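Side-chain contacts in similar to hydroxylamine oxidoreductase (Kuenenia stuttgartiensis, PDB 6H5L), which probably acts as a multiheme oxidoreductase of the hydroxylamine oxidoreductase-like family, moving electrons through covalently bound c-type hemes in an anammox reductase complex: residues E36-F41 with Q173-N178; T42-A47 with V410-A415; P182-A187 with G198-H203. All coordinates share one frame; numbering follows the deposited sequence.

Interaction 1 (E36-F41 with Q173-N178); sequences EGSGPF and QSWEAN. With HEC (heme c), chain H.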
loop_
_atom_site.group_PDB
_atom_site.type_symbol
_atom_site.label_atom_id
_atom_site.label_comp_id
_atom_site.label_asym_id
_atom_site.label_seq_id
_atom_site.Cartn_x
_atom_site.Cartn_y
_atom_site.Cartn_z
ATOM N N GLU A 36 21.078 20.680 -56.141
ATOM C CA GLU A 36 20.055 20.457 -57.151
ATOM C C GLU A 36 18.719 20.272 -56.447
ATOM O O GLU A 36 18.648 20.201 -55.218
ATOM C CB GLU A 36 20.409 19.245 -58.019
ATOM C CG GLU A 36 19.836 19.270 -59.420
ATOM C CD GLU A 36 20.210 18.035 -60.216
ATOM O OE1 GLU A 36 21.375 17.591 -60.121
ATOM O OE2 GLU A 36 19.337 17.500 -60.929
ATOM N N GLY A 37 17.660 20.195 -57.240
ATOM C CA GLY A 37 16.313 19.992 -56.733
ATOM C C GLY A 37 15.910 18.533 -56.756
ATOM O O GLY A 37 16.709 17.642 -56.449
ATOM N N SER A 38 14.656 18.288 -57.130
ATOM C CA SER A 38 14.131 16.934 -57.237
ATOM C C SER A 38 12.922 16.953 -58.159
ATOM O O SER A 38 12.280 17.988 -58.351
ATOM C CB SER A 38 13.751 16.359 -55.867
ATOM O OG SER A 38 12.697 17.102 -55.281
ATOM N N GLY A 39 12.621 15.788 -58.724
ATOM C CA GLY A 39 11.509 15.651 -59.631
ATOM C C GLY A 39 11.869 16.050 -61.048
ATOM O O GLY A 39 13.027 16.339 -61.360
ATOM N N PRO A 40 10.874 16.073 -61.935
ATOM C CA PRO A 40 11.145 16.446 -63.335
ATOM C C PRO A 40 11.749 17.832 -63.500
ATOM O O PRO A 40 12.425 18.081 -64.508
ATOM C CB PRO A 40 9.760 16.350 -63.993
ATOM C CG PRO A 40 8.786 16.467 -62.864
ATOM C CD PRO A 40 9.447 15.794 -61.702
ATOM N N PHE A 41 11.535 18.737 -62.547
ATOM C CA PHE A 41 12.097 20.080 -62.596
ATOM C C PHE A 41 13.271 20.242 -61.639
ATOM O O PHE A 41 13.463 21.320 -61.070
ATOM C CB PHE A 41 11.014 21.115 -62.297
ATOM C CG PHE A 41 9.744 20.899 -63.071
ATOM C CD1 PHE A 41 9.740 20.972 -64.455
ATOM C CD2 PHE A 41 8.558 20.615 -62.417
ATOM C CE1 PHE A 41 8.577 20.768 -65.170
ATOM C CE2 PHE A 41 7.392 20.409 -63.127
ATOM C CZ PHE A 41 7.401 20.485 -64.505
ATOM N N GLN A 173 4.301 8.588 -51.393
ATOM C CA GLN A 173 4.581 9.501 -52.494
ATOM C C GLN A 173 4.456 10.959 -52.072
ATOM O O GLN A 173 4.077 11.814 -52.881
ATOM C CB GLN A 173 3.649 9.204 -53.669
ATOM C CG GLN A 173 3.455 7.721 -53.935
ATOM C CD GLN A 173 2.519 7.451 -55.095
ATOM O OE1 GLN A 173 1.680 6.552 -55.036
ATOM N NE2 GLN A 173 2.662 8.229 -56.163
ATOM N N SER A 174 4.775 11.261 -50.811
ATOM C CA SER A 174 4.562 12.607 -50.294
ATOM C C SER A 174 5.571 13.593 -50.870
ATOM O O SER A 174 5.210 14.719 -51.231
ATOM C CB SER A 174 4.628 12.595 -48.768
ATOM O OG SER A 174 4.085 13.784 -48.225
ATOM N N TRP A 175 6.842 13.194 -50.962
ATOM C CA TRP A 175 7.844 14.102 -51.507
ATOM C C TRP A 175 7.667 14.296 -53.005
ATOM O O TRP A 175 8.062 15.338 -53.544
ATOM C CB TRP A 175 9.252 13.592 -51.209
ATOM C CG TRP A 175 10.286 14.654 -51.390
ATOM C CD1 TRP A 175 11.126 14.815 -52.453
ATOM C CD2 TRP A 175 10.574 15.725 -50.485
ATOM N NE1 TRP A 175 11.926 15.915 -52.261
ATOM C CE2 TRP A 175 11.607 16.492 -51.060
ATOM C CE3 TRP A 175 10.062 16.108 -49.241
ATOM C CZ2 TRP A 175 12.137 17.618 -50.433
ATOM C CZ3 TRP A 175 10.589 17.226 -48.622
ATOM C CH2 TRP A 175 11.616 17.967 -49.218
ATOM N N GLU A 176 7.092 13.307 -53.693
ATOM C CA GLU A 176 6.759 13.479 -55.101
ATOM C C GLU A 176 5.801 14.648 -55.288
ATOM O O GLU A 176 6.082 15.583 -56.044
ATOM C CB GLU A 176 6.151 12.191 -55.661
ATOM C CG GLU A 176 5.703 12.306 -57.111
ATOM C CD GLU A 176 4.819 11.154 -57.546
ATOM O OE1 GLU A 176 4.800 10.118 -56.849
ATOM O OE2 GLU A 176 4.138 11.287 -58.584
ATOM N N ALA A 177 4.668 14.618 -54.582
ATOM C CA ALA A 177 3.654 15.656 -54.737
ATOM C C ALA A 177 4.201 17.041 -54.409
ATOM O O ALA A 177 3.731 18.042 -54.963
ATOM C CB ALA A 177 2.451 15.341 -53.857
ATOM N N ASN A 178 5.183 17.121 -53.513
ATOM C CA ASN A 178 5.716 18.415 -53.105
ATOM C C ASN A 178 6.404 19.123 -54.270
ATOM O O ASN A 178 6.075 20.267 -54.600
ATOM C CB ASN A 178 6.681 18.232 -51.932
ATOM C CG ASN A 178 7.115 19.554 -51.323
ATOM O OD1 ASN A 178 6.423 20.567 -51.447
ATOM N ND2 ASN A 178 8.264 19.550 -50.656
HETATM FE FE HEC H . -1.045 11.928 -43.289
HETATM C CHA HEC H . -1.886 11.916 -46.608
HETATM C CHB HEC H . -3.833 10.026 -42.578
HETATM C CHC HEC H . -0.113 11.743 -39.971
HETATM C CHD HEC H . 1.432 14.223 -43.837
HETATM N NA HEC H . -2.578 11.130 -44.384
HETATM C C1A HEC H . -2.723 11.231 -45.755
HETATM C C2A HEC H . -3.910 10.487 -46.128
HETATM C C3A HEC H . -4.445 9.970 -45.022
HETATM C C4A HEC H . -3.620 10.362 -43.897
HETATM C CMA HEC H . -5.721 9.102 -44.949
HETATM C CAA HEC H . -4.465 10.316 -47.556
HETATM C CBA HEC H . -5.523 11.379 -47.817
HETATM C CGA HEC H . -6.268 11.028 -49.074
HETATM O O1A HEC H . -6.794 11.962 -49.722
HETATM O O2A HEC H . -6.329 9.824 -49.432
HETATM N NB HEC H . -1.854 11.082 -41.579
HETATM C C1B HEC H . -2.962 10.255 -41.535
HETATM C C2B HEC H . -3.037 9.674 -40.209
HETATM C C3B HEC H . -2.014 10.152 -39.489
HETATM C C4B HEC H . -1.246 11.045 -40.337
HETATM C CMB HEC H . -4.136 8.699 -39.725
HETATM C CAB HEC H . -1.676 9.830 -38.015
HETATM C CBB HEC H . -1.302 8.345 -37.804
HETATM N NC HEC H . 0.360 12.835 -42.112
HETATM C C1C HEC H . 0.630 12.575 -40.784
HETATM C C2C HEC H . 1.932 13.137 -40.470
HETATM C C3C HEC H . 2.215 13.997 -41.462
HETATM C C4C HEC H . 1.327 13.707 -42.565
HETATM C CMC HEC H . 2.421 13.302 -39.013
HETATM C CAC HEC H . 3.434 14.941 -41.583
HETATM C CBC HEC H . 4.651 14.149 -42.097
HETATM N ND HEC H . -0.321 12.901 -44.969
HETATM C C1D HEC H . 0.690 13.856 -44.938
HETATM C C2D HEC H . 0.848 14.412 -46.260
HETATM C C3D HEC H . -0.193 13.692 -47.130
HETATM C C4D HEC H . -0.868 12.772 -46.243
HETATM C CMD HEC H . 1.854 15.502 -46.680
HETATM C CAD HEC H . -0.476 13.887 -48.633
HETATM C CBD HEC H . 0.786 13.662 -49.454
HETATM C CGD HEC H . 0.444 13.810 -50.910
HETATM O O1D HEC H . 0.634 12.830 -51.674
HETATM O O2D HEC H . -0.033 14.908 -51.296
#
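The indole of Trp175 has the amide nitrogen ND2 of Asn178 over one face, 3.8 Å above the plane and displaced toward the rim, while Ser38 comes at the ring obliquely, near its nitrogen corner. Across the contact Trp175 NE1 gives its hydrogen to Ser38 OG at 3.3 Å, but the N-H points well off the line to the oxygen (136°), and the bond is weak. The stronger partner of the serine hydroxyl is Thr179 OG1, so the indole takes second place on an oxygen already engaged. A serine suits this spot: it is small enough to come up close to the indole nitrogen, and its hydroxyl can bond Thr179 and still offer the indole N-H a weak acceptor. CG of Trp175 lies anti to the backbone N (chi1 -164°), which carries the ring out from its helix toward 36-41.

Gly39 follows with a positive phi, and a CB there would run into CD of Pro40; a side chain would not fit. Pro40 in turn lays CG over a face of the Phe41 ring. At the start of helix 174-180, Gln173 occupies the N-cap position, and its NE2 reaches Glu176 OE1 at 2.9 Å on the syn side of the carboxylate, a bond nearly in the amide plane. Tyr24 holds the same oxygen. The opposite side of this helix serves heme c: Ala177 CB packs 3.6 Å from propionate oxygen O2D of the chain H heme, where a small residue leaves space for the carboxylate.

The helix is thus set between heme and loop, with the indole of Trp175 also resting on Tyr28 of helix 22-28 and on Asp51 and Trp54 of helix 51-54, and with Asn178 touching Tyr184 of helix 182-189.

Interaction 2 (T42-A47 with V410-A415); sequences TKYFKA and VKELSA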
loop_
_atom_site.group_PDB
_atom_site.type_symbol
_atom_site.label_atom_id
_atom_site.label_comp_id
_atom_site.label_asym_id
_atom_site.label_seq_id
_atom_site.Cartn_x
_atom_site.Cartn_y
_atom_site.Cartn_z
ATOM N N THR A 42 14.059 19.177 -61.448
ATOM C CA THR A 42 15.177 19.227 -60.509
ATOM C C THR A 42 16.229 20.248 -60.925
ATOM O O THR A 42 16.931 20.800 -60.069
ATOM C CB THR A 42 15.807 17.839 -60.374
ATOM O OG1 THR A 42 16.990 17.922 -59.571
ATOM C CG2 THR A 42 16.163 17.274 -61.745
ATOM N N LYS A 43 16.351 20.516 -62.220
ATOM C CA LYS A 43 17.342 21.453 -62.732
ATOM C C LYS A 43 16.881 22.905 -62.680
ATOM O O LYS A 43 17.651 23.797 -63.054
ATOM C CB LYS A 43 17.700 21.081 -64.172
ATOM C CG LYS A 43 18.304 19.692 -64.334
ATOM C CD LYS A 43 19.661 19.596 -63.649
ATOM C CE LYS A 43 20.331 18.261 -63.929
ATOM N NZ LYS A 43 21.705 18.191 -63.361
ATOM N N TYR A 44 15.651 23.164 -62.247
ATOM C CA TYR A 44 15.105 24.513 -62.237
ATOM C C TYR A 44 15.169 25.179 -60.869
ATOM O O TYR A 44 14.886 26.377 -60.770
ATOM C CB TYR A 44 13.654 24.498 -62.732
ATOM C CG TYR A 44 13.518 24.152 -64.198
ATOM C CD1 TYR A 44 13.619 22.837 -64.633
ATOM C CD2 TYR A 44 13.289 25.141 -65.147
ATOM C CE1 TYR A 44 13.498 22.517 -65.971
ATOM C CE2 TYR A 44 13.162 24.830 -66.488
ATOM C CZ TYR A 44 13.269 23.516 -66.894
ATOM O OH TYR A 44 13.146 23.196 -68.227
ATOM N N PHE A 45 15.528 24.442 -59.820
ATOM C CA PHE A 45 15.644 25.012 -58.487
ATOM C C PHE A 45 16.673 24.211 -57.701
ATOM O O PHE A 45 17.193 23.196 -58.172
ATOM C CB PHE A 45 14.289 25.036 -57.769
ATOM C CG PHE A 45 13.770 23.673 -57.397
ATOM C CD1 PHE A 45 13.081 22.902 -58.319
ATOM C CD2 PHE A 45 13.960 23.171 -56.120
ATOM C CE1 PHE A 45 12.599 21.652 -57.976
ATOM C CE2 PHE A 45 13.483 21.923 -55.771
ATOM C CZ PHE A 45 12.801 21.161 -56.699
ATOM N N LYS A 46 16.965 24.682 -56.491
ATOM C CA LYS A 46 17.837 23.986 -55.559
ATOM C C LYS A 46 17.062 23.678 -54.286
ATOM O O LYS A 46 16.127 24.394 -53.920
ATOM C CB LYS A 46 19.088 24.811 -55.227
ATOM C CG LYS A 46 19.997 25.051 -56.420
ATOM C CD LYS A 46 21.354 25.578 -55.988
ATOM C CE LYS A 46 22.284 25.735 -57.180
ATOM N NZ LYS A 46 23.683 26.027 -56.757
ATOM N N ALA A 47 17.455 22.598 -53.620
ATOM C CA ALA A 47 16.744 22.156 -52.431
ATOM C C ALA A 47 16.996 23.097 -51.260
ATOM O O ALA A 47 18.058 23.716 -51.146
ATOM C CB ALA A 47 17.167 20.738 -52.056
ATOM N N VAL A 410 7.103 22.576 -71.098
ATOM C CA VAL A 410 7.322 22.210 -72.495
ATOM C C VAL A 410 8.614 21.419 -72.646
ATOM O O VAL A 410 8.678 20.441 -73.402
ATOM C CB VAL A 410 7.324 23.470 -73.381
ATOM C CG1 VAL A 410 7.644 23.108 -74.825
ATOM C CG2 VAL A 410 5.985 24.180 -73.289
ATOM N N LYS A 411 9.662 21.820 -71.922
ATOM C CA LYS A 411 10.970 21.207 -72.123
ATOM C C LYS A 411 11.074 19.842 -71.449
ATOM O O LYS A 411 11.719 18.933 -71.985
ATOM C CB LYS A 411 12.070 22.137 -71.615
ATOM C CG LYS A 411 13.378 21.990 -72.372
ATOM C CD LYS A 411 14.583 22.122 -71.457
ATOM C CE LYS A 411 15.864 21.756 -72.193
ATOM N NZ LYS A 411 17.031 21.641 -71.275
ATOM N N GLU A 412 10.452 19.673 -70.281
ATOM C CA GLU A 412 10.638 18.458 -69.495
ATOM C C GLU A 412 9.506 17.452 -69.638
ATOM O O GLU A 412 9.730 16.260 -69.400
ATOM C CB GLU A 412 10.801 18.804 -68.008
ATOM C CG GLU A 412 11.891 19.821 -67.708
ATOM C CD GLU A 412 13.254 19.407 -68.228
ATOM O OE1 GLU A 412 13.980 20.279 -68.748
ATOM O OE2 GLU A 412 13.599 18.211 -68.116
ATOM N N LEU A 413 8.310 17.889 -70.010
ATOM C CA LEU A 413 7.152 17.015 -70.112
ATOM C C LEU A 413 6.793 16.798 -71.580
ATOM O O LEU A 413 7.403 17.371 -72.487
ATOM C CB LEU A 413 5.975 17.594 -69.323
ATOM C CG LEU A 413 6.243 17.815 -67.831
ATOM C CD1 LEU A 413 5.034 18.439 -67.159
ATOM C CD2 LEU A 413 6.625 16.509 -67.152
ATOM N N SER A 414 5.794 15.950 -71.808
ATOM C CA SER A 414 5.383 15.581 -73.158
ATOM C C SER A 414 3.922 15.148 -73.120
ATOM O O SER A 414 3.248 15.259 -72.090
ATOM C CB SER A 414 6.290 14.476 -73.716
ATOM O OG SER A 414 6.089 13.254 -73.022
ATOM N N ALA A 415 3.428 14.649 -74.257
ATOM C CA ALA A 415 2.091 14.070 -74.298
ATOM C C ALA A 415 1.993 12.790 -73.481
ATOM O O ALA A 415 0.887 12.390 -73.106
ATOM C CB ALA A 415 1.677 13.794 -75.743
#
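The hydroxyl of Tyr44 donates over 3.1 Å to Glu412 OE1, which accepts through its anti lone pair, the one facing away from the other carboxylate oxygen. The two side chains come from opposite directions, and their planes stand 72° apart. Glu412 CD lies at the ring edge, close to the ring plane, whereas CG packs obliquely against Tyr44 CE1 at 3.6 Å. The bend at chi2 of Glu412 (-56°) folds the carboxylate back beside the ring, within reach of the hydroxyl. Lys411 adds aliphatic cover: its CB and CD each come within 3.7 Å of Tyr44 OH.

All this happens where helix 406-412 ends. Leu413 is the first residue to leave helical geometry, and Ser414 then N-caps the next short helix by bonding to the backbone N of Asp416, so the contact sits at the short turn between helix 406-412 and helix 415-418, on the protein surface. Tyrosine fits this position because its ring is long enough to span from the 42-47 loop to the helix end and still finishes in a polar atom. Nearer its root Tyr44 packs on Ala185 of helix 182-189, and its side chain also touches Leu405, while Glu412 also touches Phe41.

Interaction 3 (P182-A187 with G198-H203); sequences PWYAEA and GCDMCH. With HEC (heme c), chain F.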
loop_
_atom_site.group_PDB
_atom_site.type_symbol
_atom_site.label_atom_id
_atom_site.label_comp_id
_atom_site.label_asym_id
_atom_site.label_seq_id
_atom_site.Cartn_x
_atom_site.Cartn_y
_atom_site.Cartn_z
ATOM N N PRO A 182 4.520 22.367 -60.863
ATOM C CA PRO A 182 5.433 23.348 -61.467
ATOM C C PRO A 182 5.580 24.632 -60.671
ATOM O O PRO A 182 6.591 25.325 -60.840
ATOM C CB PRO A 182 4.802 23.612 -62.840
ATOM C CG PRO A 182 3.350 23.338 -62.633
ATOM C CD PRO A 182 3.279 22.209 -61.641
ATOM N N TRP A 183 4.621 24.976 -59.813
ATOM C CA TRP A 183 4.708 26.233 -59.079
ATOM C C TRP A 183 5.662 26.168 -57.894
ATOM O O TRP A 183 5.899 27.200 -57.256
ATOM C CB TRP A 183 3.319 26.676 -58.607
ATOM C CG TRP A 183 2.561 25.651 -57.820
ATOM C CD1 TRP A 183 2.624 25.437 -56.473
ATOM C CD2 TRP A 183 1.603 24.714 -58.328
ATOM N NE1 TRP A 183 1.772 24.419 -56.114
ATOM C CE2 TRP A 183 1.134 23.959 -57.235
ATOM C CE3 TRP A 183 1.102 24.437 -59.605
ATOM C CZ2 TRP A 183 0.186 22.948 -57.379
ATOM C CZ3 TRP A 183 0.162 23.433 -59.745
ATOM C CH2 TRP A 183 -0.285 22.699 -58.638
ATOM N N TYR A 184 6.221 24.996 -57.587
ATOM C CA TYR A 184 7.274 24.927 -56.579
ATOM C C TYR A 184 8.570 25.521 -57.119
ATOM O O TYR A 184 9.167 26.406 -56.495
ATOM C CB TYR A 184 7.483 23.475 -56.134
ATOM C CG TYR A 184 8.402 23.302 -54.936
ATOM C CD1 TYR A 184 9.784 23.367 -55.076
ATOM C CD2 TYR A 184 7.887 23.052 -53.669
ATOM C CE1 TYR A 184 10.624 23.208 -53.990
ATOM C CE2 TYR A 184 8.722 22.887 -52.575
ATOM C CZ TYR A 184 10.090 22.966 -52.744
ATOM O OH TYR A 184 10.931 22.806 -51.669
ATOM N N ALA A 185 9.018 25.040 -58.281
ATOM C CA ALA A 185 10.246 25.557 -58.878
ATOM C C ALA A 185 10.092 27.013 -59.295
ATOM O O ALA A 185 11.046 27.795 -59.208
ATOM C CB ALA A 185 10.646 24.700 -60.077
ATOM N N GLU A 186 8.900 27.395 -59.757
ATOM C CA GLU A 186 8.675 28.779 -60.162
ATOM C C GLU A 186 8.822 29.726 -58.979
ATOM O O GLU A 186 9.432 30.794 -59.102
ATOM C CB GLU A 186 7.291 28.918 -60.796
ATOM C CG GLU A 186 6.992 30.298 -61.364
ATOM C CD GLU A 186 7.884 30.660 -62.537
ATOM O OE1 GLU A 186 8.664 31.628 -62.422
ATOM O OE2 GLU A 186 7.807 29.974 -63.577
ATOM N N ALA A 187 8.270 29.353 -57.821
ATOM C CA ALA A 187 8.446 30.171 -56.626
ATOM C C ALA A 187 9.920 30.303 -56.258
ATOM O O ALA A 187 10.366 31.374 -55.826
ATOM C CB ALA A 187 7.645 29.585 -55.462
ATOM N N GLY A 198 7.316 25.264 -44.759
ATOM C CA GLY A 198 6.376 24.297 -44.225
ATOM C C GLY A 198 6.034 23.180 -45.186
ATOM O O GLY A 198 5.640 22.097 -44.746
ATOM N N CYS A 199 6.189 23.416 -46.491
ATOM C CA CYS A 199 5.849 22.394 -47.477
ATOM C C CYS A 199 6.805 21.209 -47.389
ATOM O O CYS A 199 6.372 20.054 -47.289
ATOM C CB CYS A 199 5.859 22.997 -48.882
ATOM S SG CYS A 199 4.800 24.452 -49.081
ATOM N N ASP A 200 8.115 21.475 -47.425
ATOM C CA ASP A 200 9.093 20.397 -47.308
ATOM C C ASP A 200 9.013 19.712 -45.951
ATOM O O ASP A 200 9.312 18.517 -45.840
ATOM C CB ASP A 200 10.504 20.939 -47.536
ATOM C CG ASP A 200 10.672 21.577 -48.899
ATOM O OD1 ASP A 200 9.646 21.894 -49.538
ATOM O OD2 ASP A 200 11.828 21.753 -49.339
ATOM N N MET A 201 8.611 20.449 -44.915
ATOM C CA MET A 201 8.530 19.896 -43.570
ATOM C C MET A 201 7.311 19.002 -43.388
ATOM O O MET A 201 7.379 18.016 -42.645
ATOM C CB MET A 201 8.503 21.039 -42.553
ATOM C CG MET A 201 8.795 20.638 -41.119
ATOM S SD MET A 201 9.070 22.089 -40.084
ATOM C CE MET A 201 9.145 21.340 -38.459
ATOM N N CYS A 202 6.207 19.316 -44.064
ATOM C CA CYS A 202 4.974 18.552 -43.930
ATOM C C CYS A 202 4.912 17.368 -44.881
ATOM O O CYS A 202 4.284 16.355 -44.552
ATOM C CB CYS A 202 3.766 19.462 -44.170
ATOM S SG CYS A 202 2.189 18.848 -43.533
ATOM N N HIS A 203 5.543 17.470 -46.053
ATOM C CA HIS A 203 5.635 16.362 -46.996
ATOM C C HIS A 203 6.883 15.515 -46.796
ATOM O O HIS A 203 7.313 14.833 -47.732
ATOM C CB HIS A 203 5.579 16.883 -48.434
ATOM C CG HIS A 203 4.224 17.354 -48.856
ATOM N ND1 HIS A 203 3.438 16.655 -49.752
ATOM C CD2 HIS A 203 3.512 18.447 -48.503
ATOM C CE1 HIS A 203 2.301 17.301 -49.939
ATOM N NE2 HIS A 203 2.322 18.390 -49.191
HETATM FE FE HEC F . 0.610 19.358 -49.496
HETATM C CHA HEC F . -2.024 17.511 -50.565
HETATM C CHB HEC F . 1.652 19.949 -52.598
HETATM C CHC HEC F . 2.461 22.116 -48.358
HETATM C CHD HEC F . 0.147 18.415 -46.276
HETATM N NA HEC F . -0.061 18.807 -51.262
HETATM C C1A HEC F . -1.193 18.061 -51.524
HETATM C C2A HEC F . -1.331 17.983 -52.970
HETATM C C3A HEC F . -0.315 18.653 -53.522
HETATM C C4A HEC F . 0.510 19.189 -52.460
HETATM C CMA HEC F . -0.061 18.828 -55.035
HETATM C CAA HEC F . -2.442 17.254 -53.761
HETATM C CBA HEC F . -2.440 15.766 -53.430
HETATM C CGA HEC F . -1.526 15.044 -54.382
HETATM O O1A HEC F . -0.640 14.305 -53.888
HETATM O O2A HEC F . -1.671 15.214 -55.621
HETATM N NB HEC F . 1.906 20.756 -50.314
HETATM C C1B HEC F . 2.066 20.883 -51.674
HETATM C C2B HEC F . 2.717 22.148 -51.946
HETATM C C3B HEC F . 2.946 22.760 -50.757
HETATM C C4B HEC F . 2.433 21.882 -49.719
HETATM C CMB HEC F . 3.037 22.584 -53.397
HETATM C CAB HEC F . 3.608 24.121 -50.389
HETATM C CBB HEC F . 4.543 24.760 -51.442
HETATM N NC HEC F . 1.240 20.116 -47.651
HETATM C C1C HEC F . 1.916 21.294 -47.395
HETATM C C2C HEC F . 1.850 21.558 -45.967
HETATM C C3C HEC F . 1.305 20.477 -45.381
HETATM C C4C HEC F . 0.853 19.588 -46.435
HETATM C CMC HEC F . 2.610 22.705 -45.259
HETATM C CAC HEC F . 1.082 20.232 -43.867
HETATM C CBC HEC F . 0.149 21.298 -43.255
HETATM N ND HEC F . -0.751 18.147 -48.559
HETATM C C1D HEC F . -0.731 17.878 -47.195
HETATM C C2D HEC F . -1.790 16.940 -46.894
HETATM C C3D HEC F . -2.476 16.651 -48.242
HETATM C C4D HEC F . -1.760 17.448 -49.212
HETATM C CMD HEC F . -2.128 16.364 -45.501
HETATM C CAD HEC F . -3.675 15.720 -48.534
HETATM C CBD HEC F . -4.849 16.036 -47.612
HETATM C CGD HEC F . -5.983 15.101 -47.930
HETATM O O1D HEC F . -5.895 14.407 -48.973
HETATM O O2D HEC F . -6.969 15.053 -47.150
HETATM O O HOH W 1 -0.961 20.744 -49.240
#
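With CG anti to the backbone N (chi1 -171°), Tyr184 projects its ring from helix 182-189 toward helix 197-202, where Asp200, its CG beside the backbone N (chi1 -59°), turns the carboxylate to meet it. The hydroxyl of Tyr184 donates to Asp200 OD1 at 2.7 Å on the syn lone pair; Asp200 OD2 is equally near, 2.7 Å from Tyr184 OH. Ring and carboxylate are nearly coplanar, 15° apart, with OD1 at the ring edge. Asn178 ND2 also bonds to OD1, and Gln48 NE2 bonds to the tyrosine oxygen, so this buried polar pair is fixed from both ends. An alanine in place of Asp200 takes away the carboxylate, and the buried Tyr184 hydroxyl and Asn178 amide would probably be left without this shared acceptor, the phenol held on its polar side mainly by Gln48.

Asp200 belongs to a CxxCH heme-binding motif. Cys199 SG and Cys202 SG are joined to CAB and CAC of the chain F heme c by thioether bonds of 1.8 Å each, and His203 NE2 binds the iron at 2.0 Å. A water takes the other axial position, 2.1 Å from the iron, an arrangement consistent with a site open to substrate, as at the catalytic heme of relatives. Ser174 O accepts a hydrogen bond from His203 ND1 and so sets the rotation of the imidazole.

Trp183 NE1 lies 3.5 Å from heme methyl CMB. Around the pair, helix 174-180 packs through Asn178 and Trp175, helix 51-54 covers Asp200 and Met201 with Trp54, and Trp484 and Gln480 of the second subunit, another copy of this protein, close over the motif.

Along the chain the first segments of interactions 1 and 2 follow directly on each other in the loop between helices 22-28 and 51-54; then comes 173-178 on helix 174-180, followed at once by interaction 3, which joins helix 182-189 to helix 197-202 and the histidine just after it, with 410-415 last. The centres of interactions 1 and 2 are about 10 Å apart, those of 1 and 3 about 9 Å, and those of 2 and 3 about 14 Å. Glu36 OE2 bonds to Thr42 OG1 between the first two, and Phe45 meets Tyr184 edge-to-face between the last two. Together they form a connected set of packing contacts from the surface contact ending helix 406-412, by way of the 36-47 loop, to the buried heme-binding motif.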